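Side-chain contacts in YycN protein (Bacillus subtilis, PDB 1ON0), which is of unknown substrate but probably transfers an acyl group, most likely acetyl from acetyl-CoA, as a homodimeric member of the GNAT acetyltransferase family: residues B[11-14]-B[15-18]; B[21-24]-B[25-28]; B[96-99]-B[100-103]; B[55-58]-B[59-62]. One frame throughout, in Å; residues are numbered along the deposited sequence.

Contact 1: B[11-14]-B[15-18]; sequences EEFR and SYLT
The rings of F13 and Y16, one helical turn apart, meet at a slant rather than in a stack: CD1 of F13 comes within 4.3 Å of CD2 of Y16. L17 reaches the far end of the phenylalanine, its CD1 lying 4.0 Å from F13 CZ and again approaching obliquely. In both aromatics CG is anti to the backbone N (chi1 178° and 162°), which sends the two rings off the same side of the helix. Backbone bonds continue the helix beneath: Y16 N bonds to E12 O at 2.6 Å, L17 N to F13 O at 2.6 Å, and T18 N to R14 O at 3.2 Å.

Residue types follow the two sides of the helix. Phenylalanine, wholly apolar, suits its bed against M8, L51, L55 and L62. Tyrosine suits the more buried place, because its hydroxyl finds D93 on strand 88-96 while its ring meets W75. E11, R14, S15 and T18 keep polar groups on the exposed side. This is an amphipathic helix packed against a sheet, as expected of the first helix of the GNAT fold, which follows the first strand.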
ATOM      1  N   GLU B  11      16.890   3.878 -24.773  1.00 42.99           N
ATOM      2  CA  GLU B  11      16.741   5.121 -24.028  1.00 43.67           C
ATOM      3  C   GLU B  11      16.830   4.824 -22.531  1.00 44.32           C
ATOM      4  O   GLU B  11      17.648   5.400 -21.811  1.00 43.92           O
ATOM      5  CB  GLU B  11      15.389   5.778 -24.332  1.00 53.56           C
ATOM      6  CG  GLU B  11      14.991   5.833 -25.808  1.00 53.24           C
ATOM      7  CD  GLU B  11      14.514   4.486 -26.354  1.00 53.74           C
ATOM      8  OE1 GLU B  11      15.349   3.590 -26.590  1.00 50.37           O
ATOM      9  OE2 GLU B  11      13.292   4.323 -26.544  1.00 53.88           O
ATOM     10  N   GLU B  12      15.978   3.913 -22.074  1.00 60.75           N
ATOM     11  CA  GLU B  12      15.929   3.528 -20.668  1.00 59.39           C
ATOM     12  C   GLU B  12      17.234   2.942 -20.155  1.00 56.78           C
ATOM     13  O   GLU B  12      17.736   3.345 -19.113  1.00 57.14           O
ATOM     14  CB  GLU B  12      14.819   2.502 -20.441  1.00 52.40           C
ATOM     15  CG  GLU B  12      13.417   3.052 -20.526  1.00 55.44           C
ATOM     16  CD  GLU B  12      12.389   1.952 -20.583  1.00 57.56           C
ATOM     17  OE1 GLU B  12      12.268   1.310 -21.649  1.00 57.75           O
ATOM     18  OE2 GLU B  12      11.713   1.720 -19.558  1.00 60.63           O
ATOM     19  N   PHE B  13      17.767   1.972 -20.883  1.00 45.77           N
ATOM     20  CA  PHE B  13      19.002   1.319 -20.484  1.00 43.73           C
ATOM     21  C   PHE B  13      20.084   2.315 -20.063  1.00 42.17           C
ATOM     22  O   PHE B  13      20.500   2.329 -18.902  1.00 40.94           O
ATOM     23  CB  PHE B  13      19.504   0.423 -21.620  1.00 40.08           C
ATOM     24  CG  PHE B  13      20.803  -0.254 -21.324  1.00 39.43           C
ATOM     25  CD1 PHE B  13      20.988  -0.939 -20.128  1.00 38.43           C
ATOM     26  CD2 PHE B  13      21.852  -0.187 -22.231  1.00 40.38           C
ATOM     27  CE1 PHE B  13      22.197  -1.542 -19.838  1.00 37.24           C
ATOM     28  CE2 PHE B  13      23.071  -0.786 -21.951  1.00 38.97           C
ATOM     29  CZ  PHE B  13      23.244  -1.464 -20.752  1.00 40.07           C
ATOM     30  N   ARG B  14      20.523   3.150 -21.001  1.00 37.37           N
ATOM     31  CA  ARG B  14      21.558   4.145 -20.728  1.00 34.98           C
ATOM     32  C   ARG B  14      21.295   4.930 -19.427  1.00 33.11           C
ATOM     33  O   ARG B  14      22.199   5.089 -18.604  1.00 31.69           O
ATOM     34  CB  ARG B  14      21.700   5.074 -21.946  1.00 36.22           C
ATOM     35  CG  ARG B  14      22.085   4.314 -23.236  1.00 36.37           C
ATOM     36  CD  ARG B  14      22.340   5.247 -24.416  1.00 37.47           C
ATOM     37  NE  ARG B  14      23.436   6.169 -24.124  1.00 39.60           N
ATOM     38  CZ  ARG B  14      24.722   5.844 -24.184  1.00 39.91           C
ATOM     39  NH1 ARG B  14      25.087   4.620 -24.541  1.00 42.51           N
ATOM     40  NH2 ARG B  14      25.644   6.733 -23.847  1.00 42.01           N
ATOM     41  N   SER B  15      20.057   5.388 -19.242  1.00 28.14           N
ATOM     42  CA  SER B  15      19.642   6.124 -18.043  1.00 28.40           C
ATOM     43  C   SER B  15      19.630   5.194 -16.835  1.00 28.16           C
ATOM     44  O   SER B  15      19.891   5.605 -15.704  1.00 27.86           O
ATOM     45  CB  SER B  15      18.234   6.702 -18.221  1.00 54.59           C
ATOM     46  OG  SER B  15      18.178   7.636 -19.291  1.00 58.91           O
ATOM     47  N   TYR B  16      19.291   3.937 -17.074  1.00 40.35           N
ATOM     48  CA  TYR B  16      19.274   2.954 -15.998  1.00 41.59           C
ATOM     49  C   TYR B  16      20.726   2.697 -15.569  1.00 42.39           C
ATOM     50  O   TYR B  16      21.031   2.689 -14.374  1.00 43.60           O
ATOM     51  CB  TYR B  16      18.632   1.640 -16.468  1.00 28.63           C
ATOM     52  CG  TYR B  16      18.961   0.461 -15.577  1.00 24.95           C
ATOM     53  CD1 TYR B  16      18.418   0.346 -14.307  1.00 20.65           C
ATOM     54  CD2 TYR B  16      19.856  -0.520 -15.996  1.00 25.41           C
ATOM     55  CE1 TYR B  16      18.766  -0.721 -13.476  1.00 23.60           C
ATOM     56  CE2 TYR B  16      20.214  -1.587 -15.168  1.00 23.15           C
ATOM     57  CZ  TYR B  16      19.666  -1.679 -13.918  1.00 22.64           C
ATOM     58  OH  TYR B  16      20.021  -2.718 -13.099  1.00 23.87           O
ATOM     59  N   LEU B  17      21.610   2.500 -16.548  1.00 34.51           N
ATOM     60  CA  LEU B  17      23.021   2.244 -16.278  1.00 37.29           C
ATOM     61  C   LEU B  17      23.635   3.310 -15.368  1.00 38.12           C
ATOM     62  O   LEU B  17      24.253   2.990 -14.353  1.00 39.69           O
ATOM     63  CB  LEU B  17      23.798   2.165 -17.594  1.00 36.60           C
ATOM     64  CG  LEU B  17      25.250   1.669 -17.579  1.00 37.15           C
ATOM     65  CD1 LEU B  17      25.625   1.214 -18.972  1.00 36.59           C
ATOM     66  CD2 LEU B  17      26.198   2.770 -17.105  1.00 39.62           C
ATOM     67  N   THR B  18      23.461   4.573 -15.738  1.00 42.42           N
ATOM     68  CA  THR B  18      23.982   5.689 -14.960  1.00 41.77           C
ATOM     69  C   THR B  18      23.391   5.656 -13.559  1.00 41.80           C
ATOM     70  O   THR B  18      24.068   5.938 -12.579  1.00 42.73           O
ATOM     71  CB  THR B  18      23.619   7.032 -15.615  1.00 37.01           C
ATOM     72  OG1 THR B  18      24.222   7.101 -16.910  1.00 39.37           O
ATOM     73  CG2 THR B  18      24.100   8.194 -14.765  1.00 36.30           C
TER

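Contact 2: B[21-24]-B[25-28]; sequences TKHY and AEEK
H23 and E27, four residues apart, are joined along the helix by a weak hydrogen bond from H23 NE2 to E27 OE1 (3.2 Å). The bond is bent, 124° at the hydrogen, and ring and carboxylate planes stand 68° apart. E27 OE2 has the firmer partner, NE2 of H132; the glutamate chain bends at chi2 (-80°). Backbone donors are served by the usual i to i-4 bonds, among them K28 N to Y24 O at 2.8 Å. T21 O takes A25 N and also S43 OG, while T21 OG1 pairs with L17 O.

Y24 and K28 run side by side. K28 CG sits over one face of the tyrosine ring, 4.2 Å from its centroid, in a CH-pi contact, and K28 CE lies 3.1 Å from Y24 OH. The ring also meets F47 edge-to-face. An alanine in place of Y24 would probably leave the lysine chain freer to turn and F47 without this edge-to-face partner. Lysine suits this spot because its methylenes can lie on one ring while its ammonium makes a cation-pi contact with W34. Polar partners on both oxygens of the buried E27 probably limit its rotation and tie helix 10-31 to the loop carrying H132.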
ATOM      1  N   THR B  21      24.658   2.155 -11.686  1.00 27.74           N
ATOM      2  CA  THR B  21      26.093   2.262 -11.447  1.00 27.89           C
ATOM      3  C   THR B  21      26.418   3.196 -10.285  1.00 27.39           C
ATOM      4  O   THR B  21      27.192   2.853  -9.388  1.00 28.08           O
ATOM      5  CB  THR B  21      26.843   2.771 -12.702  1.00 31.01           C
ATOM      6  OG1 THR B  21      26.705   1.821 -13.761  1.00 34.36           O
ATOM      7  CG2 THR B  21      28.324   2.950 -12.411  1.00 30.39           C
ATOM      8  N   LYS B  22      25.835   4.383 -10.306  1.00 29.54           N
ATOM      9  CA  LYS B  22      26.082   5.362  -9.253  1.00 30.91           C
ATOM     10  C   LYS B  22      25.558   4.834  -7.920  1.00 29.35           C
ATOM     11  O   LYS B  22      26.140   5.051  -6.861  1.00 31.07           O
ATOM     12  CB  LYS B  22      25.390   6.680  -9.605  1.00 31.90           C
ATOM     13  CG  LYS B  22      25.455   7.735  -8.517  1.00 34.87           C
ATOM     14  CD  LYS B  22      24.575   8.926  -8.863  1.00 37.70           C
ATOM     15  CE  LYS B  22      23.135   8.508  -9.113  1.00 39.89           C
ATOM     16  NZ  LYS B  22      22.311   9.707  -9.417  1.00 44.13           N
ATOM     17  N   HIS B  23      24.443   4.134  -7.990  1.00 30.52           N
ATOM     18  CA  HIS B  23      23.829   3.571  -6.802  1.00 29.98           C
ATOM     19  C   HIS B  23      24.664   2.428  -6.207  1.00 29.28           C
ATOM     20  O   HIS B  23      24.824   2.325  -4.987  1.00 28.85           O
ATOM     21  CB  HIS B  23      22.423   3.078  -7.155  1.00 27.63           C
ATOM     22  CG  HIS B  23      21.665   2.550  -5.986  1.00 26.71           C
ATOM     23  ND1 HIS B  23      21.158   3.368  -5.001  1.00 29.29           N
ATOM     24  CD2 HIS B  23      21.397   1.283  -5.599  1.00 26.48           C
ATOM     25  CE1 HIS B  23      20.616   2.627  -4.054  1.00 28.71           C
ATOM     26  NE2 HIS B  23      20.749   1.355  -4.393  1.00 27.03           N
ATOM     27  N   TYR B  24      25.184   1.568  -7.075  1.00 23.01           N
ATOM     28  CA  TYR B  24      25.997   0.426  -6.646  1.00 23.20           C
ATOM     29  C   TYR B  24      27.263   0.870  -5.905  1.00 21.98           C
ATOM     30  O   TYR B  24      27.689   0.241  -4.943  1.00 19.94           O
ATOM     31  CB  TYR B  24      26.396  -0.414  -7.862  1.00 29.95           C
ATOM     32  CG  TYR B  24      26.905  -1.784  -7.502  1.00 31.57           C
ATOM     33  CD1 TYR B  24      26.066  -2.714  -6.887  1.00 31.98           C
ATOM     34  CD2 TYR B  24      28.224  -2.150  -7.765  1.00 31.30           C
ATOM     35  CE1 TYR B  24      26.523  -3.977  -6.544  1.00 34.19           C
ATOM     36  CE2 TYR B  24      28.697  -3.409  -7.427  1.00 34.53           C
ATOM     37  CZ  TYR B  24      27.839  -4.322  -6.817  1.00 35.53           C
ATOM     38  OH  TYR B  24      28.293  -5.582  -6.491  1.00 37.50           O
ATOM     39  N   ALA B  25      27.866   1.955  -6.377  1.00 29.11           N
ATOM     40  CA  ALA B  25      29.063   2.477  -5.755  1.00 30.37           C
ATOM     41  C   ALA B  25      28.715   2.918  -4.337  1.00 30.76           C
ATOM     42  O   ALA B  25      29.466   2.668  -3.391  1.00 32.76           O
ATOM     43  CB  ALA B  25      29.602   3.648  -6.554  1.00 32.27           C
ATOM     44  N   GLU B  26      27.566   3.565  -4.191  1.00 23.85           N
ATOM     45  CA  GLU B  26      27.115   4.045  -2.893  1.00 23.27           C
ATOM     46  C   GLU B  26      26.871   2.846  -1.964  1.00 22.74           C
ATOM     47  O   GLU B  26      27.150   2.909  -0.772  1.00 23.39           O
ATOM     48  CB  GLU B  26      25.843   4.878  -3.102  1.00 36.47           C
ATOM     49  CG  GLU B  26      25.115   5.366  -1.855  1.00 44.39           C
ATOM     50  CD  GLU B  26      23.723   5.920  -2.194  1.00 47.81           C
ATOM     51  OE1 GLU B  26      23.635   6.778  -3.105  1.00 46.88           O
ATOM     52  OE2 GLU B  26      22.726   5.500  -1.554  1.00 48.41           O
ATOM     53  N   GLU B  27      26.375   1.749  -2.524  1.00 21.81           N
ATOM     54  CA  GLU B  27      26.109   0.556  -1.735  1.00 22.21           C
ATOM     55  C   GLU B  27      27.417  -0.106  -1.308  1.00 21.48           C
ATOM     56  O   GLU B  27      27.559  -0.579  -0.179  1.00 18.50           O
ATOM     57  CB  GLU B  27      25.284  -0.446  -2.540  1.00 30.07           C
ATOM     58  CG  GLU B  27      23.894   0.013  -2.919  1.00 32.66           C
ATOM     59  CD  GLU B  27      22.899  -0.121  -1.786  1.00 34.16           C
ATOM     60  OE1 GLU B  27      21.752  -0.529  -2.065  1.00 35.01           O
ATOM     61  OE2 GLU B  27      23.256   0.180  -0.628  1.00 35.04           O
ATOM     62  N   LYS B  28      28.374  -0.148  -2.215  1.00 17.99           N
ATOM     63  CA  LYS B  28      29.643  -0.760  -1.883  1.00 20.83           C
ATOM     64  C   LYS B  28      30.379   0.027  -0.811  1.00 20.89           C
ATOM     65  O   LYS B  28      31.030  -0.563   0.058  1.00 19.85           O
ATOM     66  CB  LYS B  28      30.485  -0.912  -3.142  1.00 24.50           C
ATOM     67  CG  LYS B  28      30.030  -2.091  -4.000  1.00 21.72           C
ATOM     68  CD  LYS B  28      30.352  -3.383  -3.273  1.00 17.26           C
ATOM     69  CE  LYS B  28      29.961  -4.596  -4.067  1.00 14.93           C
ATOM     70  NZ  LYS B  28      30.564  -5.805  -3.469  1.00 14.69           N
TER

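Contact 3: B[96-99]-B[100-103]; sequences LYEP and YRGK. With SO4 (sulfate ion), chain G.
R101 opens the R-G-K-G-Y-A sequence of the GNAT pyrophosphate-binding loop, and its side chain folds back to hold the carbonyl of L96, where strand 88-96 ends. R101 NE bonds to L96 O at 3.2 Å with that oxygen in the guanidinium plane and the N-H nearly straight (162°); NH2 adds a weak bond to L96 O at 3.4 Å. The chain is extended from CG to NE (chi2 174°), and E98 CA lies over one guanidinium face, toward its rim. NH1 forms a salt bridge with E26 of the second subunit.

Two backbone bonds shape the bend: Y100 N to Y97 O at 2.9 Å and R101 N to E98 O at 3.2 Å. Proline fits position 99, which supplies no N-H to either; its CG packs 4.1 Å from Y100 CD2, and Y100 OH reaches D71. Beyond the bend, G102 N points straight at sulfate O4 (3.1 Å), K103 N makes a weak bond to O2 (2.9 Å), and the amides of G104 and A106 join them. G102 has phi 78°, easily reached without a side chain. Amides gathered round a sulfate, probably from the crystallisation liquor, are consistent with the coenzyme A pyrophosphate site of GNAT enzymes.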
ATOM      1  N   LEU B  96      12.503  -0.216  -6.994  1.00 23.58           N
ATOM      2  CA  LEU B  96      11.523   0.712  -7.500  1.00 25.34           C
ATOM      3  C   LEU B  96      12.058   2.108  -7.337  1.00 25.79           C
ATOM      4  O   LEU B  96      12.945   2.347  -6.516  1.00 27.82           O
ATOM      5  CB  LEU B  96      10.215   0.559  -6.718  1.00 25.75           C
ATOM      6  CG  LEU B  96       9.093  -0.372  -7.181  1.00 25.19           C
ATOM      7  CD1 LEU B  96       9.619  -1.593  -7.882  1.00 23.48           C
ATOM      8  CD2 LEU B  96       8.274  -0.725  -5.957  1.00 26.11           C
ATOM      9  N   TYR B  97      11.540   3.034  -8.132  1.00 30.45           N
ATOM     10  CA  TYR B  97      11.976   4.411  -7.995  1.00 32.94           C
ATOM     11  C   TYR B  97      11.340   4.997  -6.734  1.00 34.22           C
ATOM     12  O   TYR B  97      10.268   4.558  -6.299  1.00 33.95           O
ATOM     13  CB  TYR B  97      11.577   5.234  -9.209  1.00 26.20           C
ATOM     14  CG  TYR B  97      12.268   4.775 -10.456  1.00 28.51           C
ATOM     15  CD1 TYR B  97      11.659   3.858 -11.308  1.00 28.12           C
ATOM     16  CD2 TYR B  97      13.549   5.227 -10.769  1.00 28.24           C
ATOM     17  CE1 TYR B  97      12.301   3.402 -12.442  1.00 30.36           C
ATOM     18  CE2 TYR B  97      14.204   4.775 -11.901  1.00 30.77           C
ATOM     19  CZ  TYR B  97      13.571   3.861 -12.736  1.00 31.02           C
ATOM     20  OH  TYR B  97      14.209   3.405 -13.867  1.00 34.02           O
ATOM     21  N   GLU B  98      12.026   5.981  -6.164  1.00 34.56           N
ATOM     22  CA  GLU B  98      11.609   6.663  -4.950  1.00 35.83           C
ATOM     23  C   GLU B  98      10.111   7.025  -4.928  1.00 34.69           C
ATOM     24  O   GLU B  98       9.382   6.634  -4.008  1.00 35.90           O
ATOM     25  CB  GLU B  98      12.493   7.913  -4.753  1.00 33.66           C
ATOM     26  CG  GLU B  98      12.844   8.241  -3.298  1.00 38.18           C
ATOM     27  CD  GLU B  98      14.083   9.143  -3.144  1.00 39.68           C
ATOM     28  OE1 GLU B  98      15.211   8.690  -3.451  1.00 39.16           O
ATOM     29  OE2 GLU B  98      13.935  10.305  -2.702  1.00 42.12           O
ATOM     30  N   PRO B  99       9.621   7.745  -5.948  1.00 25.39           N
ATOM     31  CA  PRO B  99       8.206   8.125  -5.985  1.00 25.97           C
ATOM     32  C   PRO B  99       7.169   6.982  -6.023  1.00 26.03           C
ATOM     33  O   PRO B  99       5.980   7.241  -5.902  1.00 25.15           O
ATOM     34  CB  PRO B  99       8.124   9.020  -7.225  1.00 28.99           C
ATOM     35  CG  PRO B  99       9.174   8.444  -8.113  1.00 27.25           C
ATOM     36  CD  PRO B  99      10.314   8.222  -7.158  1.00 29.24           C
ATOM     37  N   TYR B 100       7.615   5.734  -6.169  1.00 22.38           N
ATOM     38  CA  TYR B 100       6.697   4.607  -6.226  1.00 22.63           C
ATOM     39  C   TYR B 100       6.888   3.581  -5.101  1.00 22.64           C
ATOM     40  O   TYR B 100       6.311   2.491  -5.131  1.00 21.98           O
ATOM     41  CB  TYR B 100       6.804   3.921  -7.596  1.00 25.36           C
ATOM     42  CG  TYR B 100       6.330   4.775  -8.740  1.00 26.00           C
ATOM     43  CD1 TYR B 100       4.985   5.118  -8.872  1.00 25.43           C
ATOM     44  CD2 TYR B 100       7.225   5.247  -9.699  1.00 29.29           C
ATOM     45  CE1 TYR B 100       4.548   5.902  -9.931  1.00 27.57           C
ATOM     46  CE2 TYR B 100       6.795   6.041 -10.766  1.00 27.64           C
ATOM     47  CZ  TYR B 100       5.453   6.359 -10.875  1.00 28.90           C
ATOM     48  OH  TYR B 100       5.004   7.119 -11.936  1.00 29.27           O
ATOM     49  N   ARG B 101       7.717   3.927  -4.121  1.00 26.49           N
ATOM     50  CA  ARG B 101       7.962   3.061  -2.966  1.00 26.62           C
ATOM     51  C   ARG B 101       6.907   3.370  -1.910  1.00 25.96           C
ATOM     52  O   ARG B 101       6.276   4.424  -1.960  1.00 27.28           O
ATOM     53  CB  ARG B 101       9.336   3.344  -2.356  1.00 26.11           C
ATOM     54  CG  ARG B 101      10.496   3.051  -3.253  1.00 28.39           C
ATOM     55  CD  ARG B 101      11.780   3.513  -2.608  1.00 28.53           C
ATOM     56  NE  ARG B 101      12.863   3.499  -3.574  1.00 29.96           N
ATOM     57  CZ  ARG B 101      14.068   4.021  -3.368  1.00 30.89           C
ATOM     58  NH1 ARG B 101      14.360   4.613  -2.215  1.00 27.80           N
ATOM     59  NH2 ARG B 101      14.984   3.961  -4.328  1.00 31.65           N
ATOM     60  N   GLY B 102       6.728   2.457  -0.956  1.00 27.22           N
ATOM     61  CA  GLY B 102       5.762   2.656   0.112  1.00 26.46           C
ATOM     62  C   GLY B 102       4.317   2.399  -0.275  1.00 27.86           C
ATOM     63  O   GLY B 102       3.398   2.980   0.307  1.00 29.68           O
ATOM     64  N   LYS B 103       4.108   1.517  -1.248  1.00 26.36           N
ATOM     65  CA  LYS B 103       2.765   1.204  -1.715  1.00 24.35           C
ATOM     66  C   LYS B 103       2.561  -0.296  -1.819  1.00 24.04           C
ATOM     67  O   LYS B 103       1.440  -0.765  -2.043  1.00 21.33           O
ATOM     68  CB  LYS B 103       2.517   1.845  -3.087  1.00 27.28           C
ATOM     69  CG  LYS B 103       2.476   3.371  -3.094  1.00 28.87           C
ATOM     70  CD  LYS B 103       1.407   3.909  -2.145  1.00 30.74           C
ATOM     71  CE  LYS B 103       1.225   5.409  -2.313  1.00 32.70           C
ATOM     72  NZ  LYS B 103       0.681   5.719  -3.673  1.00 33.21           N
TER
HETATM   73  S   SO4 G 400       7.277  -1.027  -1.190  1.00 30.84           S
HETATM   74  O1  SO4 G 400       7.568  -2.343  -0.610  1.00 30.56           O
HETATM   75  O2  SO4 G 400       6.104  -0.437  -0.513  1.00 33.93           O
HETATM   76  O3  SO4 G 400       6.986  -1.176  -2.637  1.00 30.84           O
HETATM   77  O4  SO4 G 400       8.419  -0.132  -1.009  1.00 31.32           O

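Contact 4: B[55-58]-B[59-62]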
ATOM      1  N   LEU B  55      22.357  -3.997 -23.691  1.00 40.31           N
ATOM      2  CA  LEU B  55      21.125  -4.773 -23.817  1.00 42.36           C
ATOM      3  C   LEU B  55      21.256  -5.975 -24.752  1.00 43.71           C
ATOM      4  O   LEU B  55      20.417  -6.883 -24.732  1.00 44.83           O
ATOM      5  CB  LEU B  55      19.971  -3.878 -24.295  1.00 30.86           C
ATOM      6  CG  LEU B  55      19.478  -2.819 -23.314  1.00 30.50           C
ATOM      7  CD1 LEU B  55      18.413  -1.964 -23.966  1.00 30.75           C
ATOM      8  CD2 LEU B  55      18.929  -3.490 -22.065  1.00 31.37           C
ATOM      9  N   GLU B  56      22.300  -5.985 -25.575  1.00 39.29           N
ATOM     10  CA  GLU B  56      22.517  -7.093 -26.500  1.00 42.35           C
ATOM     11  C   GLU B  56      23.359  -8.189 -25.873  1.00 41.51           C
ATOM     12  O   GLU B  56      23.704  -9.167 -26.527  1.00 41.49           O
ATOM     13  CB  GLU B  56      23.181  -6.610 -27.798  1.00 54.51           C
ATOM     14  CG  GLU B  56      22.221  -5.943 -28.779  1.00 58.50           C
ATOM     15  CD  GLU B  56      22.502  -6.320 -30.229  1.00 61.63           C
ATOM     16  OE1 GLU B  56      23.558  -5.921 -30.773  1.00 62.98           O
ATOM     17  OE2 GLU B  56      21.660  -7.025 -30.827  1.00 63.43           O
ATOM     18  N   THR B  57      23.696  -8.025 -24.603  1.00 43.97           N
ATOM     19  CA  THR B  57      24.473  -9.041 -23.925  1.00 44.29           C
ATOM     20  C   THR B  57      23.523 -10.219 -23.751  1.00 44.18           C
ATOM     21  O   THR B  57      22.582 -10.169 -22.954  1.00 47.14           O
ATOM     22  CB  THR B  57      24.963  -8.549 -22.554  1.00 48.80           C
ATOM     23  OG1 THR B  57      25.740  -7.356 -22.729  1.00 49.97           O
ATOM     24  CG2 THR B  57      25.821  -9.609 -21.885  1.00 49.22           C
ATOM     25  N   PRO B  58      23.758 -11.304 -24.499  1.00 36.62           N
ATOM     26  CA  PRO B  58      22.914 -12.498 -24.437  1.00 35.06           C
ATOM     27  C   PRO B  58      22.656 -13.072 -23.048  1.00 32.76           C
ATOM     28  O   PRO B  58      23.531 -13.049 -22.189  1.00 31.76           O
ATOM     29  CB  PRO B  58      23.644 -13.477 -25.358  1.00 48.31           C
ATOM     30  CG  PRO B  58      25.083 -13.058 -25.243  1.00 48.77           C
ATOM     31  CD  PRO B  58      24.969 -11.558 -25.302  1.00 50.35           C
ATOM     32  N   HIS B  59      21.435 -13.579 -22.861  1.00 30.01           N
ATOM     33  CA  HIS B  59      20.984 -14.192 -21.619  1.00 27.52           C
ATOM     34  C   HIS B  59      20.550 -13.201 -20.537  1.00 27.50           C
ATOM     35  O   HIS B  59      19.931 -13.577 -19.531  1.00 27.07           O
ATOM     36  CB  HIS B  59      22.059 -15.127 -21.068  1.00 34.16           C
ATOM     37  CG  HIS B  59      22.429 -16.225 -22.008  1.00 34.75           C
ATOM     38  ND1 HIS B  59      21.503 -16.875 -22.794  1.00 35.62           N
ATOM     39  CD2 HIS B  59      23.628 -16.788 -22.294  1.00 35.32           C
ATOM     40  CE1 HIS B  59      22.114 -17.788 -23.526  1.00 34.73           C
ATOM     41  NE2 HIS B  59      23.404 -17.754 -23.240  1.00 36.69           N
ATOM     42  N   HIS B  60      20.887 -11.936 -20.734  1.00 29.69           N
ATOM     43  CA  HIS B  60      20.502 -10.909 -19.786  1.00 28.66           C
ATOM     44  C   HIS B  60      19.152 -10.368 -20.178  1.00 27.32           C
ATOM     45  O   HIS B  60      18.848 -10.220 -21.358  1.00 26.62           O
ATOM     46  CB  HIS B  60      21.527  -9.781 -19.774  1.00 31.00           C
ATOM     47  CG  HIS B  60      22.737 -10.088 -18.954  1.00 30.69           C
ATOM     48  ND1 HIS B  60      22.808  -9.813 -17.608  1.00 29.65           N
ATOM     49  CD2 HIS B  60      23.893 -10.713 -19.280  1.00 29.93           C
ATOM     50  CE1 HIS B  60      23.960 -10.261 -17.134  1.00 31.50           C
ATOM     51  NE2 HIS B  60      24.633 -10.809 -18.125  1.00 33.85           N
ATOM     52  N   HIS B  61      18.332 -10.088 -19.183  1.00 22.91           N
ATOM     53  CA  HIS B  61      17.020  -9.561 -19.457  1.00 22.67           C
ATOM     54  C   HIS B  61      16.766  -8.407 -18.508  1.00 22.60           C
ATOM     55  O   HIS B  61      16.581  -8.596 -17.301  1.00 23.80           O
ATOM     56  CB  HIS B  61      15.957 -10.639 -19.268  1.00 29.60           C
ATOM     57  CG  HIS B  61      16.216 -11.898 -20.041  1.00 31.13           C
ATOM     58  ND1 HIS B  61      17.012 -12.921 -19.562  1.00 33.09           N
ATOM     59  CD2 HIS B  61      15.739 -12.328 -21.232  1.00 31.18           C
ATOM     60  CE1 HIS B  61      17.004 -13.924 -20.419  1.00 32.60           C
ATOM     61  NE2 HIS B  61      16.237 -13.593 -21.443  1.00 32.38           N
ATOM     62  N   LEU B  62      16.794  -7.200 -19.048  1.00 25.83           N
ATOM     63  CA  LEU B  62      16.541  -6.022 -18.238  1.00 25.93           C
ATOM     64  C   LEU B  62      15.153  -5.544 -18.637  1.00 24.19           C
ATOM     65  O   LEU B  62      14.861  -5.352 -19.820  1.00 22.99           O
ATOM     66  CB  LEU B  62      17.620  -4.952 -18.482  1.00 26.03           C
ATOM     67  CG  LEU B  62      19.039  -5.295 -17.979  1.00 27.04           C
ATOM     68  CD1 LEU B  62      19.719  -6.256 -18.955  1.00 24.53           C
ATOM     69  CD2 LEU B  62      19.869  -4.028 -17.841  1.00 23.90           C
TER
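T57 and H60 pack closely at the base of a tight turn, their side chains alongside and pointing the same way: the threonine methyl CG2 lies 3.4 Å from CD2 of the imidazole, and T57 O lies in the ring plane at the edge. OG1 stands anti to the carbonyl carbon (chi1 -58°) and bonds to G54 O, which turns the methyl toward the histidine. Further in, L55 CD2 rests 4.1 Å from L62 CB, two leucines suited to the apolar side near M8. Histidine suits position 60 because its ring lies near W77 and H79 and its ND1 is hydrogen-bonded to W77 NE1. Replacing H60 by an alanine would probably leave the indole N-H of W77 without this mate and uncover the methyl of T57.

The outer end is looser. P58 and H59 are exposed, and a weak bond closes the turn, H60 N to T57 O at 3.3 Å. The proline ring restricts phi (-52°) as this corner requires, whereas H59 takes an unusual positive phi of 81°; P58 CB lies over one face of its imidazole. This is a type II beta turn from T57 to H60, delivering the chain into strand 60-66 of the GNAT sheet.

How the contacts relate
Contacts 1 and 4 meet directly: F13 CG lies 3.5 Å from L55 CG and Y16 CE2 lies 3.6 Å from L62 CD2, joining helix 10-31 to strand 60-66 and the loop before it. Contact 2 continues the same helix, its centre 15 Å from that of contact 1. Contact 3 holds the sulfate and the probable coenzyme pyrophosphate site. Within the chain it stands apart: the nearest atoms of contacts 1 and 3 are about 5 Å apart. Across subunits, however, contact 3 is bridged to the counterparts of contacts 2 and 4: R101 is salt-bridged to E26 of the second subunit, and K103 to E56 of a third.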